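Local coordinates for malonyl CoA-acyl carrier protein transacylase (PDB 2QC3) that transfers the malonyl group from malonyl-CoA to holo acyl carrier protein, supplying malonyl-ACP for fatty acid biosynthesis, at residues P8-Q13 with P62-A67; G90-E95 with A193-F198; P154-R157 with I163-A166; S224-K229 with M238-S243. All coordinates share one frame; numbering follows the deposited sequence.

Contact 1 (P8-Q13 with P62-A67); sequences PGQGSQ and PLIVAA
The side-chain oxygen of Gln13 faces both its own loop and the helix. It accepts the backbone N-H of Gly11, with Gly11 N 2.8 Å from Gln13 OE1. The donor lies in the carbonyl plane on a lone pair, although the bond is bent to 144° at the hydrogen. The same oxygen rests on a methyl of the helix, Gln13 OE1 to Ile64 CD1 3.2 Å, which is tight. Gln13 manages both because its chain folds back on itself. CG stands between the backbone N and the carbonyl carbon (chi1 68°), and chi2 adds a second bend. Nearer the backbone, Gln13 CB packs against Ile64 CG1 at 3.9 Å.

Ile64 makes nearly all of the helix side of the contact. Its CD1 end enters the curve of the loop and reaches Gln10 CA at 3.5 Å. The other branch touches main chain, Ile64 CG2 to Pro8 O 3.6 Å. The loop keeps its shape through a type II turn from Gly9 to Ser12, bridged by the side chain: Ser12 OG donates to Gly9 O at 2.9 Å. Gly11 takes the positive phi of that turn. Gln10 crosses Ile64 at about a right angle, and its amide oxygen bonds to Thr57.

The loop follows strand 2-7 of the parallel sheet. As in related FabD enzymes, it probably borders the oxyanion site. Helix 57-77 lies against it through Ile64, while Val65 packs on helix 107-125 and Leu63 and Ala66 on helix 42-47.

Contact 2 (G90-E95 with A193-F198); sequences GHSVGE and AFHTEF. With ACY (acetic acid), chain B.
Ser92 and His195 meet at the ends of their side chains, with Ser92 OG 3.3 Å from His195 NE2. By similarity these are the two active-site residues. A bound acetic acid molecule, probably from the crystallisation liquor, lies beside them. Its OXT accepts from Val93 N at 2.8 Å, with an angle of 142° at the hydrogen. Its O receives a weak bond from His195 NE2 at 3.1 Å. The methyl sits by the Phe194 ring, 3.3 Å from Phe194 CD1, and Arg117 also binds the acetic acid.

The second shell sets these groups in place. Ser92 sits at a sharp turn with strained backbone angles (phi 57°, psi -118°), inside a type II' turn from His91 to Gly94. The strand-to-helix turn and the Gly90, Ser92, Gly94 pattern fit a nucleophile elbow of the GxSxG kind. Asn225 accepts the backbone N-H of Ser92. On the other segment, His195 ND1 is held by the main-chain oxygen of Gln244. Just beyond, an ST turn at Thr196 shapes the loop: Thr196 OG1 donates to Ala193 O at 2.7 Å and accepts from Phe198 N at 3.2 Å.

The pair resembles a serine-histidine dyad in which a backbone carbonyl orients the histidine. The ligand's bond to Val93 N is consistent with an oxyanion hole, and Arg117 probably holds the malonyl carboxylate, as in relatives.

Contact 3 (P154-R157 with I163-A166); sequences PANR and IVAA
Asn156 and Val164 exchange two backbone hydrogen bonds. Val164 N donates to Asn156 O at 3.1 Å in a nearly straight bond, 165° at the hydrogen. Asn156 N donates back to Val164 O at 3.3 Å, on a lone pair. Ala155 also faces Val164, so two residues of one strand stand opposite one of the other. This is a classic beta bulge.

The Asn156 amide is fixed by its own strand. CG lies beside the backbone N (chi1 -85°), which brings the amide back over the preceding peptide. Asn156 ND2 then donates to Ala155 O at 2.8 Å, reaching it from above the carbonyl plane. Asn156 OD1 receives a weak bond from His91.

Asn156 and Val164 point the same way, side by side, with Asn156 CB 3.3 Å from Val164 CB. On the other face Arg157 lies alongside Ile163. Its bent chain brings Arg157 NE to 3.9 Å from Ile163 CG1. The second branch of Ile163 presses on main chain, Ile163 CG2 to Asn156 O 3.1 Å. At the bulge itself, Ala155 CB meets Ala166 CB at 3.7 Å.

The two strands form an antiparallel hairpin in the mixed sheet. Strand 130-136 flanks strand 162-166, and the short strand 249-250 flanks strand 153-159. Helix 140-149 covers the face of Pro154, Arg157 and Ala165. The order of strands and helices is that of the ferredoxin-like subdomain of FabD enzymes, and the bulge turns Ala155 toward the loop of His195.

Contact 4 (S224-K229 with M238-S243); sequences SNRDGK and MDTLVS
Thr240 of helix 234-243 meets the loop with its methyl. Its CG2 is anti to the backbone N (chi1 -64°, measured to OG1), which aims the methyl at Ser224 and Arg226. That leaves OG1 beside its own helix, where it bonds to the carbonyl of Ala236 one turn back. The model puts Thr240 CG2 only 2.9 Å from Ser224 OG, a distance too short to be trusted in detail.

Arg226 is stretched out from CG to NE and crosses Thr240 at about a right angle. Its aliphatic part passes across the methyl, with Arg226 CB 3.8 Å from Thr240 CG2 and Arg226 CD 3.9 Å from the same atom. The far end is joined to the helix by water 1. Arg226 NH1 donates to this water at 2.7 Å, and the water lies in the plane of the guanidinium at its edge. Thr240 OG1 is 2.6 Å from the water.

The loop is shaped by its own polar groups. Ser224 OG accepts from Arg226 N at 3.2 Å, nearly straight at 162°. Asp227 OD2 accepts from Lys229 N at 3.1 Å, met from above the carboxylate plane. Gly228 has positive phi and its N donates to Ser224 O.

The result is an ST turn followed by an Asx turn in the connection from strand 221-222 to helix 234-243. Asn225 bonds to Ser92 N and Gly90 O, so this loop adjoins the probable nucleophile elbow.

How the contacts relate
Contact 2 holds the probable active-site pair, and each other contact touches it. Contact 1 lies 13 Å from it between centres and borders the acetic acid: Gly9 CA packs on Val93 CG1 at 3.7 Å, and Gln10 NE2 on Phe194 CE1 at 3.6 Å. Contact 3, with its centre 10 Å away, packs against the histidine loop, where Ala155 CB meets Phe194 O at 3.4 Å. Contact 4 is also 10 Å away and meets the serine turn through Asn225, whose OD1 is 2.7 Å from Ser92 N. Contacts 1, 3 and 4 do not touch one another. Contacts 1 and 3 have centres 19 Å apart.

Contact 1 (P8-Q13 with P62-A67)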
loop_
_atom_site.group_PDB
_atom_site.type_symbol
_atom_site.label_atom_id
_atom_site.label_comp_id
_atom_site.label_asym_id
_atom_site.label_seq_id
_atom_site.Cartn_x
_atom_site.Cartn_y
_atom_site.Cartn_z
ATOM N N PRO A 8 0.392 -4.516 1.785
ATOM C CA PRO A 8 1.531 -3.597 1.833
ATOM C C PRO A 8 1.639 -2.610 0.676
ATOM O O PRO A 8 1.081 -2.827 -0.403
ATOM C CB PRO A 8 2.728 -4.544 1.891
ATOM C CG PRO A 8 2.269 -5.693 1.036
ATOM C CD PRO A 8 0.846 -5.899 1.539
ATOM N N GLY A 9 2.362 -1.519 0.929
ATOM C CA GLY A 9 2.586 -0.494 -0.075
ATOM C C GLY A 9 4.050 -0.481 -0.492
ATOM O O GLY A 9 4.788 -1.418 -0.185
ATOM N N GLN A 10 4.483 0.580 -1.170
ATOM C CA GLN A 10 5.868 0.667 -1.633
ATOM C C GLN A 10 6.903 0.623 -0.514
ATOM O O GLN A 10 6.610 0.951 0.640
ATOM C CB GLN A 10 6.084 1.933 -2.471
ATOM C CG GLN A 10 5.266 1.995 -3.751
ATOM C CD GLN A 10 5.581 3.231 -4.591
ATOM O OE1 GLN A 10 6.691 3.388 -5.100
ATOM N NE2 GLN A 10 4.601 4.109 -4.739
ATOM N N GLY A 11 8.117 0.216 -0.876
ATOM C CA GLY A 11 9.196 0.130 0.088
ATOM C C GLY A 11 9.478 -1.295 0.517
ATOM O O GLY A 11 10.513 -1.578 1.117
ATOM N N SER A 12 8.560 -2.201 0.198
ATOM C CA SER A 12 8.713 -3.601 0.566
ATOM C C SER A 12 9.167 -4.488 -0.591
ATOM O O SER A 12 9.658 -5.598 -0.375
ATOM C CB SER A 12 7.393 -4.127 1.133
ATOM O OG SER A 12 6.313 -3.817 0.266
ATOM N N GLN A 13 9.015 -3.999 -1.819
ATOM C CA GLN A 13 9.410 -4.775 -2.988
ATOM C C GLN A 13 10.889 -5.155 -2.967
ATOM O O GLN A 13 11.733 -4.378 -2.524
ATOM C CB GLN A 13 9.091 -4.008 -4.275
ATOM C CG GLN A 13 9.921 -2.754 -4.528
ATOM C CD GLN A 13 9.642 -1.636 -3.547
ATOM O OE1 GLN A 13 8.535 -1.509 -3.032
ATOM N NE2 GLN A 13 10.647 -0.803 -3.300
ATOM N N PRO A 62 2.690 -1.774 -9.579
ATOM C CA PRO A 62 1.930 -2.911 -10.106
ATOM C C PRO A 62 2.542 -4.245 -9.680
ATOM O O PRO A 62 1.845 -5.246 -9.546
ATOM C CB PRO A 62 1.994 -2.696 -11.618
ATOM C CG PRO A 62 3.338 -2.069 -11.797
ATOM C CD PRO A 62 3.390 -1.068 -10.666
ATOM N N LEU A 63 3.852 -4.243 -9.469
ATOM C CA LEU A 63 4.567 -5.444 -9.059
ATOM C C LEU A 63 4.127 -5.842 -7.652
ATOM O O LEU A 63 3.850 -7.014 -7.383
ATOM C CB LEU A 63 6.074 -5.178 -9.098
ATOM C CG LEU A 63 7.040 -6.362 -9.000
ATOM C CD1 LEU A 63 6.762 -7.360 -10.120
ATOM C CD2 LEU A 63 8.473 -5.840 -9.089
ATOM N N ILE A 64 4.055 -4.861 -6.756
ATOM C CA ILE A 64 3.625 -5.116 -5.387
ATOM C C ILE A 64 2.183 -5.612 -5.353
ATOM O O ILE A 64 1.870 -6.565 -4.637
ATOM C CB ILE A 64 3.751 -3.850 -4.513
ATOM C CG1 ILE A 64 5.231 -3.523 -4.304
ATOM C CG2 ILE A 64 3.062 -4.063 -3.155
ATOM C CD1 ILE A 64 5.474 -2.168 -3.675
ATOM N N VAL A 65 1.308 -4.967 -6.121
ATOM C CA VAL A 65 -0.091 -5.373 -6.176
ATOM C C VAL A 65 -0.178 -6.779 -6.767
ATOM O O VAL A 65 -0.975 -7.598 -6.313
ATOM C CB VAL A 65 -0.945 -4.387 -7.034
ATOM C CG1 VAL A 65 -2.329 -4.974 -7.288
ATOM C CG2 VAL A 65 -1.084 -3.052 -6.309
ATOM N N ALA A 66 0.652 -7.059 -7.774
ATOM C CA ALA A 66 0.658 -8.379 -8.411
ATOM C C ALA A 66 1.044 -9.474 -7.405
ATOM O O ALA A 66 0.407 -10.524 -7.344
ATOM C CB ALA A 66 1.634 -8.391 -9.602
ATOM N N ALA A 67 2.086 -9.221 -6.623
ATOM C CA ALA A 67 2.542 -10.178 -5.621
ATOM C C ALA A 67 1.427 -10.416 -4.609
ATOM O O ALA A 67 1.140 -11.558 -4.228
ATOM C CB ALA A 67 3.774 -9.644 -4.911
#

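Contact 2 (G90-E95 with A193-F198)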
loop_
_atom_site.group_PDB
_atom_site.type_symbol
_atom_site.label_atom_id
_atom_site.label_comp_id
_atom_site.label_asym_id
_atom_site.label_seq_id
_atom_site.Cartn_x
_atom_site.Cartn_y
_atom_site.Cartn_z
ATOM N N GLY A 90 -5.321 -1.623 3.161
ATOM C CA GLY A 90 -4.045 -1.590 2.481
ATOM C C GLY A 90 -3.367 -0.253 2.718
ATOM O O GLY A 90 -4.002 0.743 3.014
ATOM N N HIS A 91 -2.050 -0.241 2.588
ATOM C CA HIS A 91 -1.298 0.979 2.775
ATOM C C HIS A 91 -0.837 1.535 1.440
ATOM O O HIS A 91 -0.157 0.851 0.684
ATOM C CB HIS A 91 -0.110 0.735 3.728
ATOM C CG HIS A 91 0.746 1.951 3.963
ATOM N ND1 HIS A 91 0.861 2.558 5.200
ATOM C CD2 HIS A 91 1.470 2.710 3.109
ATOM C CE1 HIS A 91 1.611 3.642 5.090
ATOM N NE2 HIS A 91 1.993 3.758 3.830
ATOM N N SER A 92 -1.236 2.777 1.165
ATOM C CA SER A 92 -0.842 3.479 -0.061
ATOM C C SER A 92 -1.214 2.727 -1.333
ATOM O O SER A 92 -2.387 2.502 -1.571
ATOM C CB SER A 92 0.673 3.748 -0.032
ATOM O OG SER A 92 1.040 4.580 1.061
ATOM N N VAL A 93 -0.236 2.344 -2.150
ATOM C CA VAL A 93 -0.597 1.587 -3.335
ATOM C C VAL A 93 -1.276 0.258 -2.927
ATOM O O VAL A 93 -2.051 -0.303 -3.698
ATOM C CB VAL A 93 0.621 1.297 -4.231
ATOM C CG1 VAL A 93 1.621 0.394 -3.516
ATOM C CG2 VAL A 93 0.132 0.659 -5.525
ATOM N N GLY A 94 -1.007 -0.222 -1.711
ATOM C CA GLY A 94 -1.622 -1.452 -1.230
ATOM C C GLY A 94 -3.138 -1.378 -1.233
ATOM O O GLY A 94 -3.818 -2.400 -1.251
ATOM N N GLU A 95 -3.688 -0.174 -1.207
ATOM C CA GLU A 95 -5.145 -0.054 -1.239
ATOM C C GLU A 95 -5.765 -0.687 -2.486
ATOM O O GLU A 95 -6.861 -1.242 -2.422
ATOM C CB GLU A 95 -5.573 1.407 -1.156
ATOM C CG GLU A 95 -5.271 2.054 0.183
ATOM C CD GLU A 95 -6.238 3.165 0.502
ATOM O OE1 GLU A 95 -6.950 3.055 1.525
ATOM O OE2 GLU A 95 -6.291 4.144 -0.276
ATOM N N ALA A 193 7.250 13.317 -3.678
ATOM C CA ALA A 193 6.389 13.477 -2.509
ATOM C C ALA A 193 5.046 12.802 -2.729
ATOM O O ALA A 193 4.057 13.455 -3.070
ATOM C CB ALA A 193 6.183 14.963 -2.203
ATOM N N PHE A 194 5.008 11.493 -2.527
ATOM C CA PHE A 194 3.767 10.756 -2.705
ATOM C C PHE A 194 2.758 11.239 -1.659
ATOM O O PHE A 194 3.141 11.758 -0.610
ATOM C CB PHE A 194 4.021 9.257 -2.536
ATOM C CG PHE A 194 5.054 8.705 -3.478
ATOM C CD1 PHE A 194 5.731 7.529 -3.166
ATOM C CD2 PHE A 194 5.339 9.341 -4.685
ATOM C CE1 PHE A 194 6.672 6.993 -4.036
ATOM C CE2 PHE A 194 6.281 8.809 -5.565
ATOM C CZ PHE A 194 6.947 7.630 -5.237
ATOM N N HIS A 195 1.477 11.071 -1.969
ATOM C CA HIS A 195 0.380 11.472 -1.092
ATOM C C HIS A 195 0.393 12.940 -0.677
ATOM O O HIS A 195 0.137 13.279 0.478
ATOM C CB HIS A 195 0.335 10.547 0.133
ATOM C CG HIS A 195 -0.013 9.135 -0.218
ATOM N ND1 HIS A 195 -1.278 8.766 -0.623
ATOM C CD2 HIS A 195 0.762 8.036 -0.365
ATOM C CE1 HIS A 195 -1.265 7.504 -1.010
ATOM N NE2 HIS A 195 -0.038 7.038 -0.865
ATOM N N THR A 196 0.688 13.815 -1.630
ATOM C CA THR A 196 0.685 15.251 -1.373
ATOM C C THR A 196 0.185 15.917 -2.644
ATOM O O THR A 196 0.012 15.250 -3.665
ATOM C CB THR A 196 2.090 15.811 -1.059
ATOM O OG1 THR A 196 2.894 15.771 -2.242
ATOM C CG2 THR A 196 2.765 15.005 0.065
ATOM N N GLU A 197 -0.051 17.225 -2.584
ATOM C CA GLU A 197 -0.523 17.954 -3.749
ATOM C C GLU A 197 0.456 17.863 -4.922
ATOM O O GLU A 197 0.067 18.050 -6.075
ATOM C CB GLU A 197 -0.776 19.421 -3.385
ATOM C CG GLU A 197 -2.019 19.629 -2.534
ATOM C CD GLU A 197 -3.314 19.389 -3.303
ATOM O OE1 GLU A 197 -3.410 18.377 -4.037
ATOM O OE2 GLU A 197 -4.248 20.211 -3.161
ATOM N N PHE A 198 1.721 17.560 -4.634
ATOM C CA PHE A 198 2.717 17.456 -5.697
ATOM C C PHE A 198 2.422 16.313 -6.668
ATOM O O PHE A 198 2.980 16.260 -7.765
ATOM C CB PHE A 198 4.129 17.329 -5.103
ATOM C CG PHE A 198 4.592 18.579 -4.394
ATOM C CD1 PHE A 198 4.568 18.664 -3.002
ATOM C CD2 PHE A 198 4.977 19.698 -5.126
ATOM C CE1 PHE A 198 4.913 19.851 -2.348
ATOM C CE2 PHE A 198 5.324 20.889 -4.489
ATOM C CZ PHE A 198 5.291 20.970 -3.095
HETATM C C ACY B . 2.449 4.769 -2.610
HETATM O O ACY B . 1.604 5.543 -3.025
HETATM O OXT ACY B . 2.272 3.440 -2.720
HETATM C CH3 ACY B . 3.703 5.290 -1.963
#

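Contact 3 (P154-R157 with I163-A166)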
loop_
_atom_site.group_PDB
_atom_site.type_symbol
_atom_site.label_atom_id
_atom_site.label_comp_id
_atom_site.label_asym_id
_atom_site.label_seq_id
_atom_site.Cartn_x
_atom_site.Cartn_y
_atom_site.Cartn_z
ATOM N N PRO A 154 2.609 15.721 6.379
ATOM C CA PRO A 154 2.807 14.436 7.052
ATOM C C PRO A 154 2.036 13.471 6.143
ATOM O O PRO A 154 0.901 13.080 6.441
ATOM C CB PRO A 154 2.143 14.644 8.414
ATOM C CG PRO A 154 1.092 15.666 8.137
ATOM C CD PRO A 154 1.782 16.623 7.200
ATOM N N ALA A 155 2.658 13.128 5.017
ATOM C CA ALA A 155 2.048 12.258 4.016
ATOM C C ALA A 155 1.687 10.877 4.544
ATOM O O ALA A 155 0.830 10.203 3.988
ATOM C CB ALA A 155 2.965 12.150 2.781
ATOM N N ASN A 156 2.351 10.460 5.617
ATOM C CA ASN A 156 2.059 9.180 6.253
ATOM C C ASN A 156 1.967 9.416 7.758
ATOM O O ASN A 156 2.821 10.100 8.334
ATOM C CB ASN A 156 3.180 8.153 6.048
ATOM C CG ASN A 156 3.093 7.384 4.738
ATOM O OD1 ASN A 156 3.653 6.288 4.642
ATOM N ND2 ASN A 156 2.435 7.946 3.729
ATOM N N ARG A 157 0.909 8.899 8.376
ATOM C CA ARG A 157 0.742 8.938 9.827
ATOM C C ARG A 157 0.563 7.437 10.041
ATOM O O ARG A 157 -0.527 6.898 9.854
ATOM C CB ARG A 157 -0.523 9.698 10.263
ATOM C CG ARG A 157 -0.470 11.238 10.102
ATOM C CD ARG A 157 0.634 11.887 10.935
ATOM N NE ARG A 157 0.474 11.690 12.378
ATOM C CZ ARG A 157 -0.291 12.432 13.178
ATOM N NH1 ARG A 157 -0.999 13.454 12.699
ATOM N NH2 ARG A 157 -0.343 12.151 14.475
ATOM N N ILE A 163 6.062 8.784 11.521
ATOM C CA ILE A 163 5.507 9.635 10.478
ATOM C C ILE A 163 6.450 9.697 9.281
ATOM O O ILE A 163 7.640 9.394 9.390
ATOM C CB ILE A 163 5.292 11.086 10.991
ATOM C CG1 ILE A 163 4.285 11.100 12.141
ATOM C CG2 ILE A 163 4.788 11.984 9.867
ATOM C CD1 ILE A 163 4.823 10.530 13.430
ATOM N N VAL A 164 5.896 10.059 8.132
ATOM C CA VAL A 164 6.692 10.226 6.935
ATOM C C VAL A 164 6.364 11.631 6.439
ATOM O O VAL A 164 5.204 11.958 6.180
ATOM C CB VAL A 164 6.354 9.197 5.837
ATOM C CG1 VAL A 164 7.154 9.523 4.577
ATOM C CG2 VAL A 164 6.683 7.774 6.312
ATOM N N ALA A 165 7.389 12.472 6.350
ATOM C CA ALA A 165 7.208 13.831 5.879
ATOM C C ALA A 165 7.449 13.838 4.379
ATOM O O ALA A 165 8.250 13.054 3.870
ATOM C CB ALA A 165 8.187 14.761 6.578
ATOM N N ALA A 166 6.756 14.720 3.670
ATOM C CA ALA A 166 6.925 14.814 2.226
ATOM C C ALA A 166 6.748 16.240 1.737
ATOM O O ALA A 166 5.962 17.011 2.284
ATOM C CB ALA A 166 5.944 13.885 1.521
#

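Contact 4 (S224-K229 with M238-S243)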
loop_
_atom_site.group_PDB
_atom_site.type_symbol
_atom_site.label_atom_id
_atom_site.label_comp_id
_atom_site.label_asym_id
_atom_site.label_seq_id
_atom_site.Cartn_x
_atom_site.Cartn_y
_atom_site.Cartn_z
ATOM N N SER A 224 -10.236 2.692 4.439
ATOM C CA SER A 224 -9.544 3.613 3.552
ATOM C C SER A 224 -8.481 4.416 4.299
ATOM O O SER A 224 -8.681 4.810 5.446
ATOM C CB SER A 224 -10.548 4.580 2.908
ATOM O OG SER A 224 -9.880 5.559 2.131
ATOM N N ASN A 225 -7.356 4.654 3.628
ATOM C CA ASN A 225 -6.242 5.425 4.182
ATOM C C ASN A 225 -6.667 6.870 4.421
ATOM O O ASN A 225 -6.003 7.616 5.136
ATOM C CB ASN A 225 -5.058 5.424 3.204
ATOM C CG ASN A 225 -4.326 4.101 3.162
ATOM O OD1 ASN A 225 -3.489 3.885 2.284
ATOM N ND2 ASN A 225 -4.618 3.212 4.112
ATOM N N ARG A 226 -7.762 7.267 3.790
ATOM C CA ARG A 226 -8.275 8.626 3.933
ATOM C C ARG A 226 -8.516 8.989 5.396
ATOM O O ARG A 226 -8.034 10.016 5.889
ATOM C CB ARG A 226 -9.592 8.765 3.170
ATOM C CG ARG A 226 -10.218 10.139 3.281
ATOM C CD ARG A 226 -11.579 10.178 2.606
ATOM N NE ARG A 226 -12.050 11.549 2.465
ATOM C CZ ARG A 226 -13.280 11.889 2.087
ATOM N NH1 ARG A 226 -14.180 10.955 1.809
ATOM N NH2 ARG A 226 -13.610 13.170 1.982
ATOM N N ASP A 227 -9.262 8.136 6.088
ATOM C CA ASP A 227 -9.597 8.390 7.484
ATOM C C ASP A 227 -9.770 7.129 8.327
ATOM O O ASP A 227 -10.355 7.178 9.406
ATOM C CB ASP A 227 -10.880 9.211 7.536
ATOM C CG ASP A 227 -11.994 8.595 6.708
ATOM O OD1 ASP A 227 -13.067 9.226 6.590
ATOM O OD2 ASP A 227 -11.802 7.482 6.172
ATOM N N GLY A 228 -9.271 6.002 7.836
ATOM C CA GLY A 228 -9.405 4.768 8.588
ATOM C C GLY A 228 -10.842 4.281 8.700
ATOM O O GLY A 228 -11.120 3.349 9.446
ATOM N N LYS A 229 -11.761 4.900 7.963
ATOM C CA LYS A 229 -13.165 4.489 8.004
ATOM C C LYS A 229 -13.514 3.652 6.779
ATOM O O LYS A 229 -12.924 3.816 5.710
ATOM C CB LYS A 229 -14.080 5.711 8.058
ATOM C CG LYS A 229 -13.895 6.576 9.293
ATOM C CD LYS A 229 -14.386 5.900 10.550
ATOM C CE LYS A 229 -14.201 6.832 11.743
ATOM N NZ LYS A 229 -14.719 6.252 13.015
ATOM N N MET A 238 -14.009 3.963 -4.939
ATOM C CA MET A 238 -13.188 4.424 -6.056
ATOM C C MET A 238 -12.875 5.913 -5.995
ATOM O O MET A 238 -11.739 6.315 -6.250
ATOM C CB MET A 238 -13.849 4.073 -7.393
ATOM C CG MET A 238 -14.008 2.577 -7.608
ATOM S SD MET A 238 -12.469 1.653 -7.336
ATOM C CE MET A 238 -11.571 2.047 -8.864
ATOM N N ASP A 239 -13.871 6.726 -5.653
ATOM C CA ASP A 239 -13.661 8.168 -5.547
ATOM C C ASP A 239 -12.601 8.454 -4.487
ATOM O O ASP A 239 -11.743 9.313 -4.663
ATOM C CB ASP A 239 -14.965 8.887 -5.168
ATOM C CG ASP A 239 -15.969 8.917 -6.307
ATOM O OD1 ASP A 239 -15.567 8.666 -7.462
ATOM O OD2 ASP A 239 -17.157 9.205 -6.051
ATOM N N THR A 240 -12.669 7.725 -3.381
ATOM C CA THR A 240 -11.706 7.903 -2.307
ATOM C C THR A 240 -10.318 7.442 -2.736
ATOM O O THR A 240 -9.317 8.082 -2.403
ATOM C CB THR A 240 -12.149 7.136 -1.051
ATOM O OG1 THR A 240 -13.374 7.703 -0.575
ATOM C CG2 THR A 240 -11.093 7.217 0.044
ATOM N N LEU A 241 -10.263 6.337 -3.476
ATOM C CA LEU A 241 -8.992 5.806 -3.967
ATOM C C LEU A 241 -8.295 6.829 -4.868
ATOM O O LEU A 241 -7.099 7.075 -4.731
ATOM C CB LEU A 241 -9.222 4.504 -4.744
ATOM C CG LEU A 241 -8.021 3.926 -5.511
ATOM C CD1 LEU A 241 -6.883 3.625 -4.561
ATOM C CD2 LEU A 241 -8.432 2.674 -6.245
ATOM N N VAL A 242 -9.049 7.433 -5.784
ATOM C CA VAL A 242 -8.477 8.420 -6.690
ATOM C C VAL A 242 -7.960 9.611 -5.890
ATOM O O VAL A 242 -6.828 10.060 -6.067
ATOM C CB VAL A 242 -9.525 8.904 -7.707
ATOM C CG1 VAL A 242 -8.929 9.986 -8.602
ATOM C CG2 VAL A 242 -10.001 7.729 -8.545
ATOM N N SER A 243 -8.796 10.101 -4.986
ATOM C CA SER A 243 -8.439 11.236 -4.154
ATOM C C SER A 243 -7.208 10.983 -3.274
ATOM O O SER A 243 -6.418 11.894 -3.035
ATOM C CB SER A 243 -9.645 11.628 -3.295
ATOM O OG SER A 243 -9.350 12.760 -2.511
HETATM O O HOH W 1 -14.083 8.230 1.861
#